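Local coordinates for protein trans-4-hydroxy-L-proline dehydratase (Clostridioides difficile 70-100-2010, PDB 6VXC) that uses a glycyl radical to dehydrate trans-4-hydroxy-L-proline to (S)-1-pyrroline-5-carboxylate in the anaerobic breakdown of 4-hydroxyproline, at residues A[601-605]-A[606-610]; A[146-149]-A[150-153]. All coordinates share one frame; numbering follows the deposited sequence.

The two contacts sit at opposite kinds of helix end. Interaction 2 comes first along the chain and covers the first turn of helix 148-155; interaction 1 follows several hundred residues later, where helix 597-605 stops and the chain turns toward helix 612-620. Both belong to the large pyruvate formate-lyase-like part of this glycyl radical enzyme, yet they do not touch: their centres are about 41 Å apart and their nearest atoms about 29 Å. Interaction 1 is the more peripheral, with its centre about 37 Å from the centre of the chain against about 23 Å for interaction 2. Both lie away from the probable active-site residues and the radical glycine, so what they define is how two helices of the scaffold begin and end.

Interaction 1 (A[601-605]-A[606-610]); sequences LKALD and ANFEG
Lys602 and Ala606 make the last ordinary helical bond before helix 597-605 ends in a Schellman motif: Ala606 N donates to Lys602 O over 3.0 Å.

Ala603 serves the turn twice. Its carbonyl O receives Phe608 N at 2.8 Å, the six-residue bond that defines the motif, and also takes a weak bond from Ala606 N. Its methyl, meanwhile, meets the ring of Phe608 obliquely, with CB 4.1 Å from CD1.

Leu604 supplies the second Schellman bond, from Asn607 N to Leu604 O at 2.9 Å; here the donor stands well above the carbonyl plane, 63° out of it. Asn607, at positive phi, is the C-prime residue that lets the chain reverse, and its side-chain OD1 is held by Cys684 N. The reversal continues as a type I' turn from Ala606 to Glu609, closed by Glu609 N on Ala606 O.

Asp605 ends the helix, and Ala606 after it is the first residue to leave helical angles. The Asp605 side chain is exposed, with CG anti to the backbone N and beside the carbonyl carbon.

The apolar contact across the motif is completed by Phe608, which also rests on Leu683. Its CG sits beside its own backbone N (chi1 -68°), bringing the ring back alongside Leu604, whose CD2 comes within 3.7 Å of Phe608 CZ.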
loop_
_atom_site.group_PDB
_atom_site.type_symbol
_atom_site.label_atom_id
_atom_site.label_comp_id
_atom_site.label_asym_id
_atom_site.label_seq_id
_atom_site.Cartn_x
_atom_site.Cartn_y
_atom_site.Cartn_z
ATOM N N LEU A 601 32.134 19.144 -5.124
ATOM C CA LEU A 601 32.334 17.971 -4.286
ATOM C C LEU A 601 32.875 18.354 -2.911
ATOM O O LEU A 601 32.517 17.729 -1.908
ATOM C CB LEU A 601 33.256 16.983 -4.994
ATOM C CG LEU A 601 32.672 16.445 -6.307
ATOM C CD1 LEU A 601 33.642 15.493 -6.983
ATOM C CD2 LEU A 601 31.338 15.754 -6.083
ATOM N N LYS A 602 33.771 19.348 -2.847
ATOM C CA LYS A 602 34.213 19.847 -1.548
ATOM C C LYS A 602 33.050 20.433 -0.763
ATOM O O LYS A 602 32.925 20.203 0.442
ATOM C CB LYS A 602 35.312 20.897 -1.713
ATOM C CG LYS A 602 36.657 20.381 -2.238
ATOM C CD LYS A 602 37.633 21.550 -2.361
ATOM C CE LYS A 602 38.952 21.137 -3.000
ATOM N NZ LYS A 602 39.593 20.000 -2.298
ATOM N N ALA A 603 32.193 21.204 -1.434
ATOM C CA ALA A 603 31.042 21.798 -0.763
ATOM C C ALA A 603 30.127 20.720 -0.186
ATOM O O ALA A 603 29.700 20.806 0.969
ATOM C CB ALA A 603 30.284 22.696 -1.740
ATOM N N LEU A 604 29.830 19.687 -0.972
ATOM C CA LEU A 604 28.977 18.612 -0.478
ATOM C C LEU A 604 29.605 17.931 0.734
ATOM O O LEU A 604 28.937 17.694 1.747
ATOM C CB LEU A 604 28.703 17.600 -1.599
ATOM C CG LEU A 604 27.998 18.132 -2.857
ATOM C CD1 LEU A 604 27.788 17.035 -3.895
ATOM C CD2 LEU A 604 26.673 18.829 -2.516
ATOM N N ASP A 605 30.908 17.625 0.654
ATOM C CA ASP A 605 31.572 16.951 1.762
ATOM C C ASP A 605 31.538 17.786 3.035
ATOM O O ASP A 605 31.446 17.237 4.134
ATOM C CB ASP A 605 33.011 16.617 1.378
ATOM C CG ASP A 605 33.700 15.755 2.415
ATOM O OD1 ASP A 605 33.316 14.576 2.563
ATOM O OD2 ASP A 605 34.620 16.263 3.083
ATOM N N ALA A 606 31.561 19.105 2.909
ATOM C CA ALA A 606 31.510 19.999 4.052
ATOM C C ALA A 606 30.081 20.352 4.456
ATOM O O ALA A 606 29.882 21.247 5.287
ATOM C CB ALA A 606 32.297 21.274 3.746
ATOM N N ASN A 607 29.081 19.687 3.878
ATOM C CA ASN A 607 27.687 20.041 4.130
ATOM C C ASN A 607 27.468 21.536 3.896
ATOM O O ASN A 607 26.700 22.182 4.605
ATOM C CB ASN A 607 27.249 19.629 5.544
ATOM C CG ASN A 607 25.736 19.416 5.649
ATOM O OD1 ASN A 607 25.066 19.132 4.644
ATOM N ND2 ASN A 607 25.195 19.550 6.857
ATOM N N PHE A 608 28.176 22.086 2.909
ATOM C CA PHE A 608 28.155 23.485 2.490
ATOM C C PHE A 608 28.756 24.430 3.522
ATOM O O PHE A 608 28.746 25.645 3.315
ATOM C CB PHE A 608 26.741 23.941 2.124
ATOM C CG PHE A 608 26.210 23.272 0.881
ATOM C CD1 PHE A 608 26.593 23.713 -0.375
ATOM C CD2 PHE A 608 25.350 22.193 0.970
ATOM C CE1 PHE A 608 26.118 23.112 -1.504
ATOM C CE2 PHE A 608 24.862 21.581 -0.170
ATOM C CZ PHE A 608 25.246 22.043 -1.408
ATOM N N GLU A 609 29.285 23.907 4.619
ATOM C CA GLU A 609 29.993 24.710 5.598
ATOM C C GLU A 609 31.226 25.323 4.959
ATOM O O GLU A 609 32.077 24.609 4.428
ATOM C CB GLU A 609 30.366 23.814 6.769
ATOM C CG GLU A 609 30.136 24.407 8.114
ATOM C CD GLU A 609 30.180 23.353 9.202
ATOM O OE1 GLU A 609 31.285 23.029 9.687
ATOM O OE2 GLU A 609 29.094 22.830 9.547
ATOM N N GLY A 610 31.306 26.649 4.976
ATOM C CA GLY A 610 32.365 27.320 4.279
ATOM C C GLY A 610 32.117 27.471 2.800
ATOM O O GLY A 610 32.983 27.995 2.095
#

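Interaction 2 (A[146-149]-A[150-153]); sequences RQTR and DKII
Gln147 and Asp150 are brought together by their first torsions: Gln147 CG sits between its backbone N and carbonyl carbon (chi1 57°), while Asp150 CG lies beside its own N (chi1 -76°). The amide and carboxylate meet aslant, their planes 46° apart, with Gln147 NE2 3.1 Å from Asp150 OD2. The amide is fixed from outside as well, NE2 giving a bond to Lys144 O and OE1 taking one from Cys108 N.

Arg149 stretches out from CG to NE and runs beside Ile153, pointing the same way. Ile153 CG1 lies over one face of the guanidinium, 3.7 Å from Arg149 NH1. At the edge of that group, in its plane, water 1 accepts from Arg149 NH1 at 2.8 Å and donates to Asp150 OD1 at 2.7 Å, bridging two charges that do not touch directly. Arg149 NH2 pairs with Glu174.

Lys151, extended beyond CG, reaches back along the chain to place NZ 3.1 Å from Arg146 O in a weak bond. Thr148 and Ile152 face helix 506-538, touching His538 and Ile531 respectively.

Regular helical bonding starts at Ile152 N to Thr148 O and continues at Ile153 N to Arg149 O, both 2.9 Å. Gln147, the residue just before helix 148-155, is its N-cap; with its side-chain amide engaged by Lys144 and Cys108, it is the backbone O that takes a weak bond from Asp150 N in this first turn of an alpha-helix.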
loop_
_atom_site.group_PDB
_atom_site.type_symbol
_atom_site.label_atom_id
_atom_site.label_comp_id
_atom_site.label_asym_id
_atom_site.label_seq_id
_atom_site.Cartn_x
_atom_site.Cartn_y
_atom_site.Cartn_z
ATOM N N ARG A 146 12.789 -21.834 10.509
ATOM C CA ARG A 146 11.866 -22.017 9.399
ATOM C C ARG A 146 11.445 -20.715 8.718
ATOM O O ARG A 146 11.048 -20.750 7.554
ATOM C CB ARG A 146 10.615 -22.766 9.878
ATOM C CG ARG A 146 10.865 -24.232 10.213
ATOM C CD ARG A 146 9.600 -24.916 10.722
ATOM N NE ARG A 146 9.728 -26.373 10.725
ATOM C CZ ARG A 146 10.274 -27.100 11.697
ATOM N NH1 ARG A 146 10.740 -26.519 12.788
ATOM N NH2 ARG A 146 10.343 -28.427 11.569
ATOM N N GLN A 147 11.545 -19.581 9.398
ATOM C CA GLN A 147 11.038 -18.318 8.865
ATOM C C GLN A 147 11.631 -17.984 7.500
ATOM O O GLN A 147 12.825 -18.163 7.260
ATOM C CB GLN A 147 11.359 -17.197 9.847
ATOM C CG GLN A 147 12.841 -17.077 10.156
ATOM C CD GLN A 147 13.123 -15.997 11.187
ATOM O OE1 GLN A 147 12.544 -14.910 11.131
ATOM N NE2 GLN A 147 13.992 -16.305 12.157
ATOM N N THR A 148 10.793 -17.454 6.602
ATOM C CA THR A 148 11.294 -17.110 5.275
ATOM C C THR A 148 12.317 -15.983 5.315
ATOM O O THR A 148 13.133 -15.880 4.400
ATOM C CB THR A 148 10.157 -16.705 4.323
ATOM O OG1 THR A 148 9.385 -15.655 4.911
ATOM C CG2 THR A 148 9.257 -17.896 3.990
ATOM N N ARG A 149 12.301 -15.136 6.343
ATOM C CA ARG A 149 13.247 -14.029 6.350
ATOM C C ARG A 149 14.685 -14.546 6.348
ATOM O O ARG A 149 15.561 -13.965 5.697
ATOM C CB ARG A 149 13.010 -13.102 7.545
ATOM C CG ARG A 149 13.886 -11.838 7.450
ATOM C CD ARG A 149 13.708 -10.822 8.568
ATOM N NE ARG A 149 14.384 -9.576 8.215
ATOM C CZ ARG A 149 15.688 -9.348 8.338
ATOM N NH1 ARG A 149 16.484 -10.286 8.835
ATOM N NH2 ARG A 149 16.193 -8.182 7.951
ATOM N N ASP A 150 14.947 -15.637 7.071
ATOM C CA ASP A 150 16.304 -16.183 7.083
ATOM C C ASP A 150 16.637 -16.876 5.768
ATOM O O ASP A 150 17.767 -16.781 5.286
ATOM C CB ASP A 150 16.487 -17.117 8.281
ATOM C CG ASP A 150 16.653 -16.346 9.595
ATOM O OD1 ASP A 150 16.856 -15.108 9.538
ATOM O OD2 ASP A 150 16.585 -16.969 10.678
ATOM N N LYS A 151 15.665 -17.558 5.161
ATOM C CA LYS A 151 15.865 -18.092 3.816
ATOM C C LYS A 151 16.276 -16.995 2.835
ATOM O O LYS A 151 17.148 -17.204 1.987
ATOM C CB LYS A 151 14.585 -18.779 3.353
ATOM C CG LYS A 151 14.212 -19.967 4.222
ATOM C CD LYS A 151 12.857 -20.558 3.915
ATOM C CE LYS A 151 12.608 -21.727 4.873
ATOM N NZ LYS A 151 11.208 -22.163 4.779
ATOM N N ILE A 152 15.655 -15.821 2.932
ATOM C CA ILE A 152 15.983 -14.726 2.026
ATOM C C ILE A 152 17.371 -14.171 2.328
ATOM O O ILE A 152 18.244 -14.118 1.452
ATOM C CB ILE A 152 14.909 -13.631 2.114
ATOM C CG1 ILE A 152 13.598 -14.172 1.559
ATOM C CG2 ILE A 152 15.364 -12.372 1.389
ATOM C CD1 ILE A 152 12.424 -13.269 1.827
ATOM N N ILE A 153 17.590 -13.746 3.572
ATOM C CA ILE A 153 18.838 -13.069 3.908
ATOM C C ILE A 153 20.026 -13.973 3.621
ATOM O O ILE A 153 21.040 -13.528 3.080
ATOM C CB ILE A 153 18.824 -12.585 5.372
ATOM C CG1 ILE A 153 17.792 -11.475 5.562
ATOM C CG2 ILE A 153 20.167 -11.990 5.752
ATOM C CD1 ILE A 153 18.076 -10.230 4.721
HETATM O O HOH W 1 15.899 -12.632 10.238
#